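Local structure of conserved hypothetical secreted protein (Helicobacter pylori, 4RNZ) at residues F86-K91 with V140-Y145; S181-V186 with E330-K335; S234-R239 with I255-L260. The protein probably cleaves peptidoglycan as a zinc-dependent metallopeptidase of the M23B family and helps determine the shape of the cell. One frame throughout, in Å; residues are numbered along the deposited sequence.

Interaction 1. Residues F86-K91 with V140-Y145; sequences FTRKEK and VYTRDY. With PO4 (phosphate ion), chain G.
A strand pair of an antiparallel β-sheet joins T87-K91 to V140-Y145, the strand directions lying 154° apart. T87/Y145, K89/R143 and K91/Y141 are hydrogen-bonded pairs, each closed by two N-H to O bonds; R88/D144 and E90/T142 are the non-hydrogen-bonded pairs between them. On the R88/D144 face the arginine grips the carboxylate side-on. A bend at chi3 (-78°) brings NE round to OD1 of D144 at 2.6 Å, while R88 NH2 reaches D144 OD2 at 3.0 Å. Both oxygens use their syn lone pairs, and these two bonds hold guanidinium and carboxylate nearly coplanar, 24° apart. The F86 ring stacks on the same carboxylate, with D144 OD2 3.6 Å above the ring plane, towards its rim. On the other face the extended K89 chain crosses Y145 at about a right angle. K89 CE lies 3.7 Å from the Y145 ring centroid in a CH-pi contact, and K89 NZ adds a cation-pi interaction. K89 NZ also binds O3 of a phosphate, probably from the crystallisation liquor, at 2.8 Å; K91 NZ donates to its O4 at 3.1 Å. R143 turns its guanidinium to D111, a salt bridge beyond this strand pair. The direct R88/D144 pair and the diagonal K89/Y145 contact on the other face are what the register of an antiparallel β-sheet gives.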
loop_
_atom_site.group_PDB
_atom_site.type_symbol
_atom_site.label_atom_id
_atom_site.label_comp_id
_atom_site.label_asym_id
_atom_site.label_seq_id
_atom_site.Cartn_x
_atom_site.Cartn_y
_atom_site.Cartn_z
ATOM N N PHE A 86 -16.355 2.785 3.091
ATOM C CA PHE A 86 -15.628 2.839 4.346
ATOM C C PHE A 86 -15.706 4.194 5.009
ATOM O O PHE A 86 -15.984 5.207 4.355
ATOM C CB PHE A 86 -14.153 2.452 4.127
ATOM C CG PHE A 86 -13.414 3.376 3.199
ATOM C CD1 PHE A 86 -12.844 4.555 3.675
ATOM C CD2 PHE A 86 -13.275 3.069 1.850
ATOM C CE1 PHE A 86 -12.176 5.407 2.822
ATOM C CE2 PHE A 86 -12.600 3.921 0.987
ATOM C CZ PHE A 86 -12.045 5.089 1.472
ATOM N N THR A 87 -15.438 4.183 6.312
ATOM C CA THR A 87 -15.346 5.396 7.113
ATOM C C THR A 87 -13.872 5.635 7.478
ATOM O O THR A 87 -13.116 4.687 7.710
ATOM C CB THR A 87 -16.231 5.277 8.376
ATOM O OG1 THR A 87 -17.596 5.163 7.957
ATOM C CG2 THR A 87 -16.123 6.507 9.233
ATOM N N ARG A 88 -13.465 6.895 7.505
ATOM C CA ARG A 88 -12.075 7.241 7.789
ATOM C C ARG A 88 -11.997 8.010 9.108
ATOM O O ARG A 88 -12.742 8.956 9.292
ATOM C CB ARG A 88 -11.547 8.045 6.610
ATOM C CG ARG A 88 -10.110 8.492 6.698
ATOM C CD ARG A 88 -9.658 8.946 5.322
ATOM N NE ARG A 88 -9.371 7.771 4.515
ATOM C CZ ARG A 88 -9.231 7.765 3.194
ATOM N NH1 ARG A 88 -9.368 8.878 2.491
ATOM N NH2 ARG A 88 -8.950 6.626 2.571
ATOM N N LYS A 89 -11.158 7.575 10.045
ATOM C CA LYS A 89 -10.919 8.323 11.287
ATOM C C LYS A 89 -9.497 8.898 11.303
ATOM O O LYS A 89 -8.549 8.206 10.939
ATOM C CB LYS A 89 -11.027 7.429 12.504
ATOM C CG LYS A 89 -12.338 6.685 12.664
ATOM C CD LYS A 89 -12.317 5.939 13.985
ATOM C CE LYS A 89 -13.506 5.009 14.132
ATOM N NZ LYS A 89 -13.545 4.503 15.537
ATOM N N GLU A 90 -9.362 10.129 11.778
ATOM C CA GLU A 90 -8.064 10.784 11.913
ATOM C C GLU A 90 -7.713 10.910 13.382
ATOM O O GLU A 90 -8.568 11.248 14.210
ATOM C CB GLU A 90 -8.123 12.153 11.257
ATOM C CG GLU A 90 -6.795 12.897 11.176
ATOM C CD GLU A 90 -6.974 14.281 10.621
ATOM O OE1 GLU A 90 -7.876 14.998 11.102
ATOM O OE2 GLU A 90 -6.237 14.644 9.696
ATOM N N LYS A 91 -6.450 10.631 13.700
ATOM C CA LYS A 91 -5.912 10.770 15.056
ATOM C C LYS A 91 -4.592 11.507 15.026
ATOM O O LYS A 91 -3.892 11.517 14.003
ATOM C CB LYS A 91 -5.669 9.414 15.713
ATOM C CG LYS A 91 -6.944 8.630 15.964
ATOM C CD LYS A 91 -6.773 7.562 17.028
ATOM C CE LYS A 91 -8.124 7.172 17.618
ATOM N NZ LYS A 91 -9.057 6.743 16.541
ATOM N N VAL A 140 0.161 12.505 12.645
ATOM C CA VAL A 140 -1.237 12.636 12.320
ATOM C C VAL A 140 -1.533 11.576 11.267
ATOM O O VAL A 140 -0.916 11.563 10.199
ATOM C CB VAL A 140 -1.594 13.983 11.717
ATOM C CG1 VAL A 140 -3.083 14.016 11.386
ATOM C CG2 VAL A 140 -1.223 15.122 12.663
ATOM N N TYR A 141 -2.470 10.679 11.567
ATOM C CA TYR A 141 -2.735 9.578 10.639
ATOM C C TYR A 141 -4.196 9.231 10.581
ATOM O O TYR A 141 -4.940 9.431 11.553
ATOM C CB TYR A 141 -1.964 8.339 11.036
ATOM C CG TYR A 141 -2.331 7.742 12.360
ATOM C CD1 TYR A 141 -1.812 8.251 13.537
ATOM C CD2 TYR A 141 -3.203 6.673 12.447
ATOM C CE1 TYR A 141 -2.119 7.687 14.753
ATOM C CE2 TYR A 141 -3.529 6.110 13.663
ATOM C CZ TYR A 141 -2.980 6.626 14.817
ATOM O OH TYR A 141 -3.277 6.081 16.040
ATOM N N THR A 142 -4.583 8.665 9.448
ATOM C CA THR A 142 -5.933 8.170 9.261
ATOM C C THR A 142 -5.932 6.668 9.144
ATOM O O THR A 142 -4.913 6.043 8.819
ATOM C CB THR A 142 -6.605 8.752 8.021
ATOM O OG1 THR A 142 -5.941 8.309 6.833
ATOM C CG2 THR A 142 -6.617 10.263 8.065
ATOM N N ARG A 143 -7.087 6.094 9.436
ATOM C CA ARG A 143 -7.299 4.650 9.326
ATOM C C ARG A 143 -8.687 4.487 8.696
ATOM O O ARG A 143 -9.565 5.357 8.918
ATOM C CB ARG A 143 -7.251 4.076 10.722
ATOM C CG ARG A 143 -6.571 2.756 10.898
ATOM C CD ARG A 143 -6.794 2.222 12.326
ATOM N NE ARG A 143 -5.870 2.682 13.385
ATOM C CZ ARG A 143 -4.563 2.400 13.445
ATOM N NH1 ARG A 143 -3.990 1.725 12.467
ATOM N NH2 ARG A 143 -3.809 2.823 14.476
ATOM N N ASP A 144 -8.878 3.441 7.888
ATOM C CA ASP A 144 -10.169 3.228 7.223
ATOM C C ASP A 144 -10.915 2.086 7.920
ATOM O O ASP A 144 -10.297 1.114 8.343
ATOM C CB ASP A 144 -10.002 2.943 5.736
ATOM C CG ASP A 144 -9.509 4.131 4.947
ATOM O OD1 ASP A 144 -9.618 5.282 5.382
ATOM O OD2 ASP A 144 -9.032 3.903 3.833
ATOM N N TYR A 145 -12.232 2.228 8.042
ATOM C CA TYR A 145 -13.058 1.296 8.817
ATOM C C TYR A 145 -14.259 0.814 8.009
ATOM O O TYR A 145 -14.874 1.593 7.287
ATOM C CB TYR A 145 -13.607 1.994 10.062
ATOM C CG TYR A 145 -12.551 2.349 11.065
ATOM C CD1 TYR A 145 -11.760 3.492 10.905
ATOM C CD2 TYR A 145 -12.335 1.564 12.172
ATOM C CE1 TYR A 145 -10.776 3.820 11.836
ATOM C CE2 TYR A 145 -11.355 1.888 13.113
ATOM C CZ TYR A 145 -10.578 3.008 12.935
ATOM O OH TYR A 145 -9.601 3.325 13.880
HETATM P P PO4 G . -10.633 2.776 17.058
HETATM O O1 PO4 G . -9.593 2.369 16.023
HETATM O O2 PO4 G . -10.320 2.031 18.334
HETATM O O3 PO4 G . -12.038 2.437 16.606
HETATM O O4 PO4 G . -10.645 4.259 17.344
HETATM O O HOH W 1 -6.577 7.272 12.767
#

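Interaction 2. Residues S181-V186 with E330-K335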
loop_
_atom_site.group_PDB
_atom_site.type_symbol
_atom_site.label_atom_id
_atom_site.label_comp_id
_atom_site.label_asym_id
_atom_site.label_seq_id
_atom_site.Cartn_x
_atom_site.Cartn_y
_atom_site.Cartn_z
ATOM N N SER A 181 8.727 19.883 4.159
ATOM C CA SER A 181 8.057 21.183 4.282
ATOM C C SER A 181 8.407 22.227 3.229
ATOM O O SER A 181 7.799 23.266 3.158
ATOM C CB SER A 181 8.075 21.777 5.705
ATOM O OG SER A 181 9.328 21.892 6.288
ATOM N N LYS A 182 9.368 21.921 2.394
ATOM C CA LYS A 182 9.628 22.731 1.241
ATOM C C LYS A 182 9.024 22.086 0.036
ATOM O O LYS A 182 9.379 22.399 -1.053
ATOM C CB LYS A 182 11.121 22.898 1.020
ATOM C CG LYS A 182 11.853 23.704 2.059
ATOM C CD LYS A 182 13.216 24.078 1.512
ATOM C CE LYS A 182 14.002 25.040 2.396
ATOM N NZ LYS A 182 14.770 26.040 1.609
ATOM N N ALA A 183 8.105 21.166 0.247
ATOM C CA ALA A 183 7.458 20.445 -0.824
ATOM C C ALA A 183 8.384 19.703 -1.752
ATOM O O ALA A 183 8.090 19.505 -2.877
ATOM C CB ALA A 183 6.549 21.352 -1.602
ATOM N N GLN A 184 9.483 19.238 -1.237
ATOM C CA GLN A 184 10.329 18.317 -1.982
ATOM C C GLN A 184 10.257 16.899 -1.388
ATOM O O GLN A 184 10.071 16.712 -0.185
ATOM C CB GLN A 184 11.752 18.840 -2.101
ATOM C CG GLN A 184 12.384 19.282 -0.818
ATOM C CD GLN A 184 13.670 20.048 -1.062
ATOM O OE1 GLN A 184 14.334 19.865 -2.090
ATOM N NE2 GLN A 184 14.018 20.928 -0.128
ATOM N N GLU A 185 10.376 15.898 -2.242
ATOM C CA GLU A 185 10.092 14.525 -1.824
ATOM C C GLU A 185 11.096 13.996 -0.813
ATOM O O GLU A 185 12.288 14.294 -0.884
ATOM C CB GLU A 185 10.042 13.608 -3.027
ATOM C CG GLU A 185 9.748 12.149 -2.688
ATOM C CD GLU A 185 9.323 11.352 -3.901
ATOM O OE1 GLU A 185 9.445 11.855 -5.032
ATOM O OE2 GLU A 185 8.835 10.226 -3.733
ATOM N N VAL A 186 10.600 13.222 0.142
ATOM C CA VAL A 186 11.466 12.546 1.094
ATOM C C VAL A 186 11.059 11.096 1.170
ATOM O O VAL A 186 9.930 10.740 0.816
ATOM C CB VAL A 186 11.437 13.194 2.494
ATOM C CG1 VAL A 186 11.909 14.659 2.414
ATOM C CG2 VAL A 186 10.047 13.084 3.118
ATOM N N GLU A 330 1.432 25.374 -4.106
ATOM C CA GLU A 330 0.783 26.420 -3.299
ATOM C C GLU A 330 -0.132 25.832 -2.238
ATOM O O GLU A 330 -0.065 26.219 -1.082
ATOM C CB GLU A 330 -0.083 27.345 -4.166
ATOM C CG GLU A 330 0.659 28.331 -5.053
ATOM C CD GLU A 330 -0.296 29.061 -6.000
ATOM O OE1 GLU A 330 -1.211 29.752 -5.501
ATOM O OE2 GLU A 330 -0.149 28.928 -7.241
ATOM N N VAL A 331 -1.017 24.927 -2.651
ATOM C CA VAL A 331 -2.002 24.322 -1.749
ATOM C C VAL A 331 -1.305 23.497 -0.663
ATOM O O VAL A 331 -1.724 23.481 0.494
ATOM C CB VAL A 331 -2.997 23.429 -2.533
ATOM C CG1 VAL A 331 -3.819 22.531 -1.607
ATOM C CG2 VAL A 331 -3.914 24.294 -3.391
ATOM N N PHE A 332 -0.237 22.816 -1.056
ATOM C CA PHE A 332 0.503 21.964 -0.142
ATOM C C PHE A 332 1.140 22.792 0.945
ATOM O O PHE A 332 0.978 22.488 2.124
ATOM C CB PHE A 332 1.606 21.207 -0.877
ATOM C CG PHE A 332 2.518 20.444 0.044
ATOM C CD1 PHE A 332 2.206 19.146 0.430
ATOM C CD2 PHE A 332 3.666 21.034 0.553
ATOM C CE1 PHE A 332 3.047 18.442 1.269
ATOM C CE2 PHE A 332 4.488 20.340 1.418
ATOM C CZ PHE A 332 4.188 19.041 1.755
ATOM N N LEU A 333 1.873 23.825 0.529
ATOM C CA LEU A 333 2.581 24.673 1.456
ATOM C C LEU A 333 1.620 25.377 2.423
ATOM O O LEU A 333 1.931 25.570 3.594
ATOM C CB LEU A 333 3.426 25.689 0.694
ATOM C CG LEU A 333 4.616 25.092 -0.074
ATOM C CD1 LEU A 333 5.225 26.125 -1.011
ATOM C CD2 LEU A 333 5.682 24.545 0.869
ATOM N N GLU A 334 0.449 25.753 1.925
ATOM C CA GLU A 334 -0.544 26.388 2.766
ATOM C C GLU A 334 -0.961 25.375 3.847
ATOM O O GLU A 334 -0.917 25.681 5.038
ATOM C CB GLU A 334 -1.726 26.872 1.916
ATOM C CG GLU A 334 -2.447 28.092 2.465
ATOM C CD GLU A 334 -3.391 27.768 3.612
ATOM O OE1 GLU A 334 -3.894 26.627 3.679
ATOM O OE2 GLU A 334 -3.643 28.661 4.452
ATOM N N LYS A 335 -1.319 24.160 3.437
ATOM C CA LYS A 335 -1.722 23.149 4.412
ATOM C C LYS A 335 -0.590 22.825 5.364
ATOM O O LYS A 335 -0.816 22.689 6.566
ATOM C CB LYS A 335 -2.216 21.864 3.752
ATOM C CG LYS A 335 -3.571 21.994 3.064
ATOM C CD LYS A 335 -4.438 20.750 3.255
ATOM C CE LYS A 335 -3.763 19.466 2.782
ATOM N NZ LYS A 335 -4.693 18.296 2.803
#
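A loop packing on the side of a helix brings S181-A183 against F332 and L333 of helix 326-348. The patch is small, 163 Å² summed over both sides, and the nearest CA atoms, those of A183 and L333, are 6.8 Å apart. A183 has a left-handed helical backbone conformation (phi 57°), and its methyl points toward the helix. That methyl, A183 CB, lies 3.6 Å from F332 CD2. The neighbouring ring atom, F332 CE2, comes to 3.7 Å from A183 CA, so CD2 and CE2 of the ring meet CB and CA of the alanine, with the methyl approaching obliquely. F332 CG is anti to the backbone N (chi1 173°), which starts the side chain off from the helix in the direction of the loop. L333 adds a single branch: its CD2 methyl stands 3.4 Å from the carbonyl oxygen S181 O and 4.1 Å from A183 CB, bridging the two loop residues. No hydrogen bond spans the pair of segments. The loop is shaped instead by its own polar contacts, since D180 OD1 accepts the amides of K182, in an Asx turn, and of Q184. A183 also has a backbone bond to L324, which the F332 side chain also touches, and E185 makes a salt bridge with R318. The helix contact is therefore largely apolar, with one methyl against a carbonyl oxygen: shape and burial of the alanine methyl and phenyl ring hold it, while the hydrogen bonds that fix the position of the loop are made to residues other than those of E330-K335.

Interaction 3. Residues S234-R239 with I255-L260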
loop_
_atom_site.group_PDB
_atom_site.type_symbol
_atom_site.label_atom_id
_atom_site.label_comp_id
_atom_site.label_asym_id
_atom_site.label_seq_id
_atom_site.Cartn_x
_atom_site.Cartn_y
_atom_site.Cartn_z
ATOM N N SER A 234 15.265 -6.347 -12.029
ATOM C CA SER A 234 14.655 -5.753 -10.830
ATOM C C SER A 234 14.753 -4.235 -10.854
ATOM O O SER A 234 15.827 -3.676 -11.051
ATOM C CB SER A 234 15.343 -6.260 -9.552
ATOM O OG SER A 234 14.741 -5.684 -8.401
ATOM N N ALA A 235 13.635 -3.565 -10.609
ATOM C CA ALA A 235 13.609 -2.109 -10.596
ATOM C C ALA A 235 14.272 -1.536 -9.366
ATOM O O ALA A 235 14.479 -0.317 -9.304
ATOM C CB ALA A 235 12.186 -1.617 -10.658
ATOM N N SER A 236 14.567 -2.402 -8.380
ATOM C CA SER A 236 15.130 -1.980 -7.111
ATOM C C SER A 236 15.924 -3.100 -6.438
ATOM O O SER A 236 15.878 -4.263 -6.847
ATOM C CB SER A 236 14.015 -1.583 -6.140
ATOM O OG SER A 236 13.286 -2.738 -5.734
ATOM N N ASP A 237 16.625 -2.722 -5.383
ATOM C CA ASP A 237 17.134 -3.681 -4.429
ATOM C C ASP A 237 15.942 -4.271 -3.733
ATOM O O ASP A 237 14.858 -3.662 -3.708
ATOM C CB ASP A 237 17.991 -3.029 -3.347
ATOM C CG ASP A 237 19.332 -2.538 -3.852
ATOM O OD1 ASP A 237 19.675 -2.726 -5.048
ATOM O OD2 ASP A 237 20.039 -1.962 -3.016
ATOM N N GLY A 238 16.144 -5.438 -3.133
ATOM C CA GLY A 238 15.142 -5.975 -2.218
ATOM C C GLY A 238 15.296 -7.447 -1.972
ATOM O O GLY A 238 16.328 -8.043 -2.300
ATOM N N ARG A 239 14.244 -8.035 -1.412
ATOM C CA ARG A 239 14.225 -9.467 -1.098
ATOM C C ARG A 239 13.015 -10.132 -1.717
ATOM O O ARG A 239 11.897 -9.615 -1.623
ATOM C CB ARG A 239 14.212 -9.693 0.420
ATOM C CG ARG A 239 14.579 -11.118 0.796
ATOM C CD ARG A 239 14.703 -11.297 2.300
ATOM N NE ARG A 239 15.148 -12.652 2.644
ATOM C CZ ARG A 239 15.337 -13.090 3.890
ATOM N NH1 ARG A 239 15.136 -12.277 4.923
ATOM N NH2 ARG A 239 15.741 -14.341 4.108
ATOM N N ILE A 255 9.083 -8.784 -4.873
ATOM C CA ILE A 255 10.250 -8.323 -4.153
ATOM C C ILE A 255 9.827 -7.235 -3.184
ATOM O O ILE A 255 9.006 -6.381 -3.525
ATOM C CB ILE A 255 11.303 -7.775 -5.147
ATOM C CG1 ILE A 255 11.942 -8.937 -5.909
ATOM C CG2 ILE A 255 12.368 -6.946 -4.426
ATOM C CD1 ILE A 255 12.512 -8.552 -7.272
ATOM N N HIS A 256 10.406 -7.259 -1.980
ATOM C CA HIS A 256 10.106 -6.280 -0.942
ATOM C C HIS A 256 11.306 -5.419 -0.610
ATOM O O HIS A 256 12.439 -5.912 -0.520
ATOM C CB HIS A 256 9.686 -6.969 0.349
ATOM C CG HIS A 256 8.451 -7.787 0.221
ATOM N ND1 HIS A 256 8.420 -8.981 -0.467
ATOM C CD2 HIS A 256 7.201 -7.593 0.693
ATOM C CE1 HIS A 256 7.199 -9.484 -0.422
ATOM N NE2 HIS A 256 6.446 -8.671 0.289
ATOM N N LEU A 257 11.036 -4.136 -0.402
ATOM C CA LEU A 257 12.048 -3.173 -0.011
ATOM C C LEU A 257 11.358 -2.111 0.808
ATOM O O LEU A 257 10.497 -1.377 0.290
ATOM C CB LEU A 257 12.728 -2.540 -1.244
ATOM C CG LEU A 257 13.828 -1.522 -0.913
ATOM C CD1 LEU A 257 15.035 -2.203 -0.276
ATOM C CD2 LEU A 257 14.254 -0.745 -2.151
ATOM N N ASN A 258 11.750 -2.004 2.081
ATOM C CA ASN A 258 11.119 -1.081 3.010
ATOM C C ASN A 258 9.595 -1.276 2.942
ATOM O O ASN A 258 9.139 -2.394 3.058
ATOM C CB ASN A 258 11.555 0.358 2.739
ATOM C CG ASN A 258 13.069 0.550 2.859
ATOM O OD1 ASN A 258 13.776 -0.288 3.405
ATOM N ND2 ASN A 258 13.557 1.662 2.355
ATOM N N GLU A 259 8.816 -0.224 2.714
ATOM C CA GLU A 259 7.355 -0.368 2.652
ATOM C C GLU A 259 6.815 -0.716 1.253
ATOM O O GLU A 259 5.596 -0.753 1.047
ATOM C CB GLU A 259 6.664 0.867 3.232
ATOM C CG GLU A 259 6.784 2.183 2.459
ATOM C CD GLU A 259 7.989 3.032 2.877
ATOM O OE1 GLU A 259 9.133 2.551 2.686
ATOM O OE2 GLU A 259 7.798 4.179 3.358
ATOM N N LEU A 260 7.714 -1.015 0.316
ATOM C CA LEU A 260 7.312 -1.421 -1.024
ATOM C C LEU A 260 7.254 -2.917 -1.252
ATOM O O LEU A 260 8.098 -3.700 -0.803
ATOM C CB LEU A 260 8.198 -0.791 -2.120
ATOM C CG LEU A 260 8.249 0.733 -2.308
ATOM C CD1 LEU A 260 9.061 1.123 -3.555
ATOM C CD2 LEU A 260 6.874 1.375 -2.385
#
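The backbones of S234-R239 and I255-L260 meet antiparallel at one hydrogen-bonded pair, R239 with H256, where R239 N donates to H256 O at 2.9 Å and H256 N to R239 O at 2.8 Å. Strands 238-243 and 252-257 are partners in the antiparallel sheet of the M23 peptidase region, and the type II' turn from L257 to L260 leads into strand 260-267. G238 CA lies 3.2 Å from H256 O and 3.7 Å from I255 CG2. At its phi of 162° and psi of -165° a CB would jam against the D237 carbonyl oxygen and clash with both I255 CG2 and H256 O. I255 also sets its CD1 3.8 Å from S234 OG. L257 packs against the D237-G238 peptide of the facing segment. Its CG is anti to the backbone N, and the CD2 branch lies 3.4 Å from D237 O and 4.1 Å from S236 CB. That carbonyl oxygen also accepts a hydrogen bond from S236 OG at 2.7 Å, the donor standing 40° above the carbonyl plane. D237 OD1 turns to the amide of K282 and R239 NE to G277 O. Chemically, then, the contact has two layers: a pair of backbone bonds fixes the register, while I255 CG2 lies against G238 CA and L257 CD2 against D237 O, whose polarity is met by a serine hydroxyl.

In the fold
From the N terminus, interaction 1 comes first: strand 87-96 leads into three helices (101-109, 112-121 and 126-129), and the chain returns as strand 136-146 to close the loop. That loop is complete before interaction 2 begins. Interaction 2 joins S181-V186 to helix 326-348 across 143 residues, bringing a late helix back to the same sheet that holds interaction 1. Interaction 3 falls wholly within this span and bridges just 15 residues, pairing neighbouring strands of a different sheet, in the M23 peptidase region. No loops cross. The centres of interactions 1 and 2 are about 22 Å apart. Interactions 2 and 3 have centres about 27 Å apart, and no contact touches another.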